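Side-chain contacts in glycoside hydrolase family protein (Novosphingobium sp. PP1Y, PDB 6Q2F), which probably releases terminal alpha-L-rhamnose from rhamnosylated compounds by hydrolysing its glycosidic bond, as an alpha-L-rhamnosidase of the glycoside hydrolases: residues L309-N313 with V314-I318; R392-Y395 with A396-G399; P489-V492 with G493-V497. All blocks are in the same frame, centred on the assembly; numbering follows the deposited sequence.

Contact 1: L309-N313 with V314-I318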
loop_
_atom_site.group_PDB
_atom_site.type_symbol
_atom_site.label_atom_id
_atom_site.label_comp_id
_atom_site.label_asym_id
_atom_site.label_seq_id
_atom_site.Cartn_x
_atom_site.Cartn_y
_atom_site.Cartn_z
ATOM N N LEU A 309 -1.432 -11.797 26.858
ATOM C CA LEU A 309 -0.140 -11.607 26.205
ATOM C C LEU A 309 -0.299 -11.906 24.723
ATOM O O LEU A 309 -0.477 -13.068 24.345
ATOM C CB LEU A 309 0.933 -12.518 26.808
ATOM C CG LEU A 309 1.338 -12.356 28.274
ATOM C CD1 LEU A 309 0.442 -13.169 29.190
ATOM C CD2 LEU A 309 2.792 -12.744 28.466
ATOM N N GLU A 310 -0.231 -10.872 23.883
ATOM C CA GLU A 310 -0.089 -11.120 22.454
ATOM C C GLU A 310 1.297 -11.685 22.193
ATOM O O GLU A 310 2.301 -11.130 22.654
ATOM C CB GLU A 310 -0.300 -9.846 21.639
ATOM C CG GLU A 310 -1.719 -9.652 21.122
ATOM C CD GLU A 310 -1.778 -8.701 19.935
ATOM O OE1 GLU A 310 -1.329 -9.088 18.832
ATOM O OE2 GLU A 310 -2.263 -7.562 20.110
ATOM N N LEU A 311 1.350 -12.801 21.473
ATOM C CA LEU A 311 2.598 -13.491 21.196
ATOM C C LEU A 311 3.063 -13.187 19.780
ATOM O O LEU A 311 2.268 -12.831 18.904
ATOM C CB LEU A 311 2.438 -14.997 21.390
ATOM C CG LEU A 311 2.056 -15.367 22.822
ATOM C CD1 LEU A 311 1.867 -16.874 22.965
ATOM C CD2 LEU A 311 3.103 -14.837 23.808
ATOM N N SER A 312 4.351 -13.287 19.549
ATOM C CA SER A 312 4.910 -12.972 18.270
ATOM C C SER A 312 6.240 -13.617 18.113
ATOM O O SER A 312 6.621 -14.429 18.898
ATOM C CB SER A 312 5.079 -11.466 18.144
ATOM O OG SER A 312 6.149 -10.995 18.911
ATOM N N ASN A 313 6.948 -13.205 17.083
ATOM C CA ASN A 313 8.267 -13.685 16.782
ATOM C C ASN A 313 9.315 -13.219 17.766
ATOM O O ASN A 313 10.417 -13.639 17.706
ATOM C CB ASN A 313 8.666 -13.411 15.344
ATOM C CG ASN A 313 8.984 -11.964 15.088
ATOM O OD1 ASN A 313 8.247 -11.106 15.487
ATOM N ND2 ASN A 313 10.078 -11.705 14.432
ATOM N N VAL A 314 8.962 -12.322 18.659
ATOM C CA VAL A 314 9.885 -11.875 19.685
ATOM C C VAL A 314 9.197 -12.007 21.017
ATOM O O VAL A 314 8.014 -12.117 21.053
ATOM C CB VAL A 314 10.394 -10.463 19.475
ATOM C CG1 VAL A 314 11.204 -10.398 18.215
ATOM C CG2 VAL A 314 9.244 -9.490 19.489
ATOM N N PRO A 315 9.933 -12.018 22.106
ATOM C CA PRO A 315 9.281 -12.212 23.405
ATOM C C PRO A 315 8.243 -11.135 23.681
ATOM O O PRO A 315 8.227 -10.077 23.058
ATOM C CB PRO A 315 10.443 -12.143 24.403
ATOM C CG PRO A 315 11.646 -12.507 23.607
ATOM C CD PRO A 315 11.402 -11.986 22.235
ATOM N N THR A 316 7.359 -11.423 24.635
ATOM C CA THR A 316 6.334 -10.483 25.077
ATOM C C THR A 316 6.482 -10.276 26.575
ATOM O O THR A 316 6.432 -11.239 27.345
ATOM C CB THR A 316 4.926 -10.988 24.753
ATOM O OG1 THR A 316 4.759 -11.081 23.332
ATOM C CG2 THR A 316 3.886 -10.035 25.310
ATOM N N THR A 317 6.665 -9.027 26.984
ATOM C CA THR A 317 6.747 -8.669 28.390
ATOM C C THR A 317 5.521 -7.849 28.758
ATOM O O THR A 317 5.144 -6.938 28.022
ATOM C CB THR A 317 8.025 -7.883 28.669
ATOM O OG1 THR A 317 9.157 -8.701 28.334
ATOM C CG2 THR A 317 8.096 -7.489 30.132
ATOM N N ILE A 318 4.880 -8.200 29.869
ATOM C CA ILE A 318 3.758 -7.443 30.400
ATOM C C ILE A 318 4.072 -7.146 31.849
ATOM O O ILE A 318 4.773 -7.913 32.510
ATOM C CB ILE A 318 2.415 -8.194 30.287
ATOM C CG1 ILE A 318 2.512 -9.550 30.985
ATOM C CG2 ILE A 318 1.986 -8.332 28.821
ATOM C CD1 ILE A 318 1.171 -10.231 31.173
HETATM O O HOH W 1 5.787 -13.207 22.108
#

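Contact 2: R392-Y395 with A396-G399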
loop_
_atom_site.group_PDB
_atom_site.type_symbol
_atom_site.label_atom_id
_atom_site.label_comp_id
_atom_site.label_asym_id
_atom_site.label_seq_id
_atom_site.Cartn_x
_atom_site.Cartn_y
_atom_site.Cartn_z
ATOM N N ARG A 392 -0.369 -2.073 16.160
ATOM C CA ARG A 392 -1.206 -1.333 15.290
ATOM C C ARG A 392 -1.440 0.079 15.780
ATOM O O ARG A 392 -1.472 1.002 15.031
ATOM C CB ARG A 392 -2.501 -2.081 15.102
ATOM C CG ARG A 392 -3.494 -1.330 14.273
ATOM C CD ARG A 392 -4.811 -2.059 14.172
ATOM N NE ARG A 392 -5.320 -1.958 12.810
ATOM C CZ ARG A 392 -4.589 -2.155 11.712
ATOM N NH1 ARG A 392 -3.302 -2.428 11.783
ATOM N NH2 ARG A 392 -5.156 -2.054 10.545
ATOM N N ASP A 393 -1.603 0.220 17.068
ATOM C CA ASP A 393 -1.923 1.485 17.722
ATOM C C ASP A 393 -1.147 1.513 19.026
ATOM O O ASP A 393 -1.528 0.847 19.992
ATOM C CB ASP A 393 -3.429 1.616 17.972
ATOM C CG ASP A 393 -3.791 2.896 18.713
ATOM O OD1 ASP A 393 -2.916 3.777 18.877
ATOM O OD2 ASP A 393 -4.963 3.032 19.110
ATOM N N TYR A 394 -0.058 2.281 19.056
ATOM C CA TYR A 394 0.755 2.308 20.260
ATOM C C TYR A 394 0.059 3.036 21.401
ATOM O O TYR A 394 0.435 2.846 22.563
ATOM C CB TYR A 394 2.111 2.933 19.954
ATOM C CG TYR A 394 3.069 1.957 19.310
ATOM C CD1 TYR A 394 3.735 1.015 20.083
ATOM C CD2 TYR A 394 3.302 1.961 17.941
ATOM C CE1 TYR A 394 4.616 0.118 19.531
ATOM C CE2 TYR A 394 4.193 1.047 17.368
ATOM C CZ TYR A 394 4.851 0.126 18.182
ATOM O OH TYR A 394 5.749 -0.788 17.666
ATOM N N TYR A 395 -0.960 3.849 21.108
ATOM C CA TYR A 395 -1.691 4.480 22.201
ATOM C C TYR A 395 -2.608 3.484 22.884
ATOM O O TYR A 395 -2.992 3.696 24.036
ATOM C CB TYR A 395 -2.497 5.678 21.695
ATOM C CG TYR A 395 -1.654 6.739 21.037
ATOM C CD1 TYR A 395 -0.368 7.013 21.487
ATOM C CD2 TYR A 395 -2.130 7.458 19.952
ATOM C CE1 TYR A 395 0.414 7.976 20.885
ATOM C CE2 TYR A 395 -1.351 8.431 19.342
ATOM C CZ TYR A 395 -0.078 8.694 19.811
ATOM O OH TYR A 395 0.704 9.652 19.214
ATOM N N ALA A 396 -2.968 2.397 22.190
ATOM C CA ALA A 396 -3.861 1.393 22.758
ATOM C C ALA A 396 -3.178 0.533 23.818
ATOM O O ALA A 396 -3.869 -0.165 24.564
ATOM C CB ALA A 396 -4.426 0.505 21.644
ATOM N N LEU A 397 -1.845 0.558 23.899
ATOM C CA LEU A 397 -1.111 -0.216 24.905
ATOM C C LEU A 397 -1.224 0.492 26.254
ATOM O O LEU A 397 -0.299 1.142 26.738
ATOM C CB LEU A 397 0.346 -0.391 24.503
ATOM C CG LEU A 397 0.627 -0.882 23.089
ATOM C CD1 LEU A 397 2.120 -0.976 22.871
ATOM C CD2 LEU A 397 -0.053 -2.227 22.855
ATOM N N VAL A 398 -2.384 0.355 26.880
ATOM C CA VAL A 398 -2.626 1.016 28.161
ATOM C C VAL A 398 -1.924 0.232 29.261
ATOM O O VAL A 398 -2.112 -0.985 29.399
ATOM C CB VAL A 398 -4.132 1.152 28.438
ATOM C CG1 VAL A 398 -4.363 2.051 29.643
ATOM C CG2 VAL A 398 -4.845 1.695 27.202
ATOM N N GLY A 399 -1.107 0.923 30.038
ATOM C CA GLY A 399 -0.349 0.275 31.081
ATOM C C GLY A 399 -1.155 0.109 32.346
ATOM O O GLY A 399 -2.267 0.643 32.507
#

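Contact 3: P489-V492 with G493-V497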
loop_
_atom_site.group_PDB
_atom_site.type_symbol
_atom_site.label_atom_id
_atom_site.label_comp_id
_atom_site.label_asym_id
_atom_site.label_seq_id
_atom_site.Cartn_x
_atom_site.Cartn_y
_atom_site.Cartn_z
ATOM N N PRO A 489 26.140 3.537 -20.068
ATOM C CA PRO A 489 25.792 4.775 -19.342
ATOM C C PRO A 489 24.918 5.717 -20.154
ATOM O O PRO A 489 24.185 6.513 -19.566
ATOM C CB PRO A 489 27.155 5.416 -19.017
ATOM C CG PRO A 489 28.217 4.346 -19.426
ATOM C CD PRO A 489 27.554 3.482 -20.451
ATOM N N ASP A 490 24.949 5.633 -21.487
ATOM C CA ASP A 490 24.034 6.427 -22.300
ATOM C C ASP A 490 22.591 5.963 -22.163
ATOM O O ASP A 490 21.682 6.653 -22.636
ATOM C CB ASP A 490 24.464 6.394 -23.780
ATOM C CG ASP A 490 24.621 4.960 -24.331
ATOM O OD1 ASP A 490 25.210 4.103 -23.632
ATOM O OD2 ASP A 490 24.153 4.683 -25.467
HETATM N N MSE A 491 22.352 4.823 -21.528
HETATM C CA MSE A 491 21.003 4.278 -21.450
HETATM C C MSE A 491 20.500 4.249 -20.011
HETATM O O MSE A 491 19.622 3.470 -19.672
HETATM C CB MSE A 491 20.974 2.870 -22.049
HETATM C CG MSE A 491 21.077 2.823 -23.566
HETATM SE SE MSE A 491 19.459 3.589 -24.467
HETATM C CE MSE A 491 20.282 5.081 -25.367
ATOM N N VAL A 492 21.070 5.093 -19.158
ATOM C CA VAL A 492 20.600 5.254 -17.793
ATOM C C VAL A 492 20.519 6.752 -17.517
ATOM O O VAL A 492 21.532 7.461 -17.591
ATOM C CB VAL A 492 21.513 4.558 -16.767
ATOM C CG1 VAL A 492 20.970 4.784 -15.376
ATOM C CG2 VAL A 492 21.620 3.042 -17.063
ATOM N N GLY A 493 19.320 7.236 -17.202
ATOM C CA GLY A 493 19.152 8.660 -16.940
ATOM C C GLY A 493 18.170 9.280 -17.910
ATOM O O GLY A 493 16.971 9.011 -17.819
ATOM N N LYS A 494 18.665 10.086 -18.849
ATOM C CA LYS A 494 17.790 10.780 -19.788
ATOM C C LYS A 494 17.284 9.875 -20.903
ATOM O O LYS A 494 16.309 10.226 -21.573
ATOM C CB LYS A 494 18.518 11.977 -20.388
ATOM C CG LYS A 494 18.865 13.020 -19.326
ATOM C CD LYS A 494 19.383 14.306 -19.942
ATOM C CE LYS A 494 18.913 15.503 -19.133
ATOM N NZ LYS A 494 19.186 16.791 -19.828
ATOM N N ARG A 495 17.911 8.718 -21.102
ATOM C CA ARG A 495 17.530 7.793 -22.152
ATOM C C ARG A 495 17.597 6.381 -21.594
ATOM O O ARG A 495 18.339 6.111 -20.646
ATOM C CB ARG A 495 18.446 7.954 -23.372
ATOM C CG ARG A 495 18.172 9.247 -24.174
ATOM C CD ARG A 495 19.176 9.424 -25.304
ATOM N NE ARG A 495 18.868 8.593 -26.468
ATOM C CZ ARG A 495 19.761 8.218 -27.386
ATOM N NH1 ARG A 495 21.036 8.580 -27.277
ATOM N NH2 ARG A 495 19.381 7.461 -28.410
ATOM N N GLY A 496 16.812 5.482 -22.185
ATOM C CA GLY A 496 16.822 4.089 -21.769
ATOM C C GLY A 496 16.113 3.894 -20.443
ATOM O O GLY A 496 14.883 3.997 -20.372
ATOM N N VAL A 497 16.869 3.579 -19.392
ATOM C CA VAL A 497 16.306 3.484 -18.045
ATOM C C VAL A 497 16.049 4.907 -17.544
ATOM O O VAL A 497 16.980 5.698 -17.385
ATOM C CB VAL A 497 17.238 2.715 -17.101
ATOM C CG1 VAL A 497 16.609 2.569 -15.720
ATOM C CG2 VAL A 497 17.560 1.341 -17.668
HETATM O O HOH W 2 20.944 8.773 -20.821
HETATM O O HOH W 3 22.004 10.357 -18.216
#

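Contact 1: L309-N313 with V314-I318
Two hydroxyls, each donating to a backbone carbonyl, tie the returning chain 314-318 to the outgoing 309-313. Thr-316 OG1 donates to Glu-310 O at 2.6 Å, in the carbonyl plane. Its first torsion (chi1 -64°) sets OG1 beside its own backbone N and leaves CG2 to lie alongside Leu-309 CB at 4.1 Å. Ser-312 OG donates to Val-314 O at 3.1 Å, approaching at 23° from the carbonyl plane, and closes the corner from Ser-312 to Val-314. Between the two hydroxyls sits a water that accepts from Ser-312 N and donates to Thr-316 OG1 and, at 2.7 Å, to Val-314 O. Val-314 O is thus gripped twice. The apolar contact lies at the other end, where Leu-309 and Ile-318 cross at about a right angle and Ile-318 CD1 fits against CG and CD1 of Leu-309, 3.6 Å from CG. Both of these side chains also touch Leu-294 on strand 293-297. The loop joins strand 303-308, at the edge of a six-stranded antiparallel sheet, to strand 316-325, at the edge of a four-stranded one, while Leu-309 and Leu-311 rest on Val-276 of strand 268-277.

Contact 2: R392-Y395 with A396-G399
Asp-393 grips two amides in succession: Ala-396 N donates to Asp-393 O at 3.1 Å, and Tyr-395 N donates to Asp-393 OD1 at 3.0 Å. The carboxylate is met from above its plane, 54° out of it, and the bond is bent (139° at the hydrogen). With CG anti to the backbone N (chi1 177°), the side chain turns back over the start of the turn and Asp-393 OD2 lies 3.6 Å from the methyl CB of Ala-396. One residue further on, Leu-397 N makes a weak bond of 3.5 Å to Tyr-394 O. The side chains of these two residues lie side by side and point the same way, Leu-397 CD1 meeting Tyr-394 CD1 obliquely at 3.8 Å. The Tyr-394 hydroxyl is hydrogen-bonded to Thr-384 O, and its ring makes a cation-pi contact with Arg-554. The Tyr-395 ring stacks with that of His-800. Centred on Leu-397, an inverse gamma turn follows, with a weak bond of 2.8 Å from Val-398 N to Ala-396 O. Asp-393 and the two residues after it form an Asx turn, here combined with two i to i+3 backbone bonds, the second weak.

Contact 3: P489-V492 with G493-V497
A tight local turn, held mainly by backbone atoms and finished by one selenomethionine-arginine contact, links helix 469-487 to strand 497-502 of the (beta/alpha)8-type barrel. Val-497 N donates to Met-491 O at 2.8 Å and nearly straight (167°), though from well above the carbonyl plane. On the other side of the single bridge between Val-492 and Val-497, Gly-493 N donates to Val-497 O at 2.8 Å. Both glycines suit the sharp path. Gly-493 has a positive phi of 120°, which glycine readily adopts, and Gly-496, also with positive phi, brings its CA to 3.6 Å from Met-491 O in a CA-H...O contact. Two waters bridge the flank of the turn: one donates to Asp-490 O and accepts weakly from Arg-495 N, the other lies 3.0 Å from Val-492 O and accepts weakly from Lys-494 N. Residue 491 is selenomethionine, and its chain, bent at chi2 and chi3, doubles back so that Met-491 SE lies 3.8 Å from Gly-496 CA. The terminal methyl, Met-491 CE, then sits over the centre of one guanidinium face of Arg-495, 3.8 Å from Arg-495 CZ. Bent in turn at chi3 (79°), Arg-495 carries NH2 to a salt bridge with Asp-122, which probably helps hold the plane on which the methyl rests. That aspartate belongs to helix 108-124, whose His-119 touches both Asp-490 and Met-491. Val-497 packs on Phe-114 of the same helix and on Leu-128 and Ile-130 of strand 127-131, the parallel neighbour of strand 497-502.

In the fold
All three contacts are short chain reversals or turns. Contacts 1 and 2 both border helix 382-385; contact 3 shares no element with them. Contacts 1 and 2 lie on the same side of the chain's centre, their own centres 14 Å apart without touching; the centre of contact 3 is 48 to 49 Å from theirs. Contact 2 is a surface turn, whereas contacts 1 and 3 are partly buried and lead into strands. Threonine and serine hydroxyls and a shared water close contact 1 between two antiparallel sheets. A carboxylate and backbone amides shape contact 2. Contact 3 relies on glycines and backbone bonds before strand 497-502, directly followed by the sodium ligands Asp-503 and Ser-504.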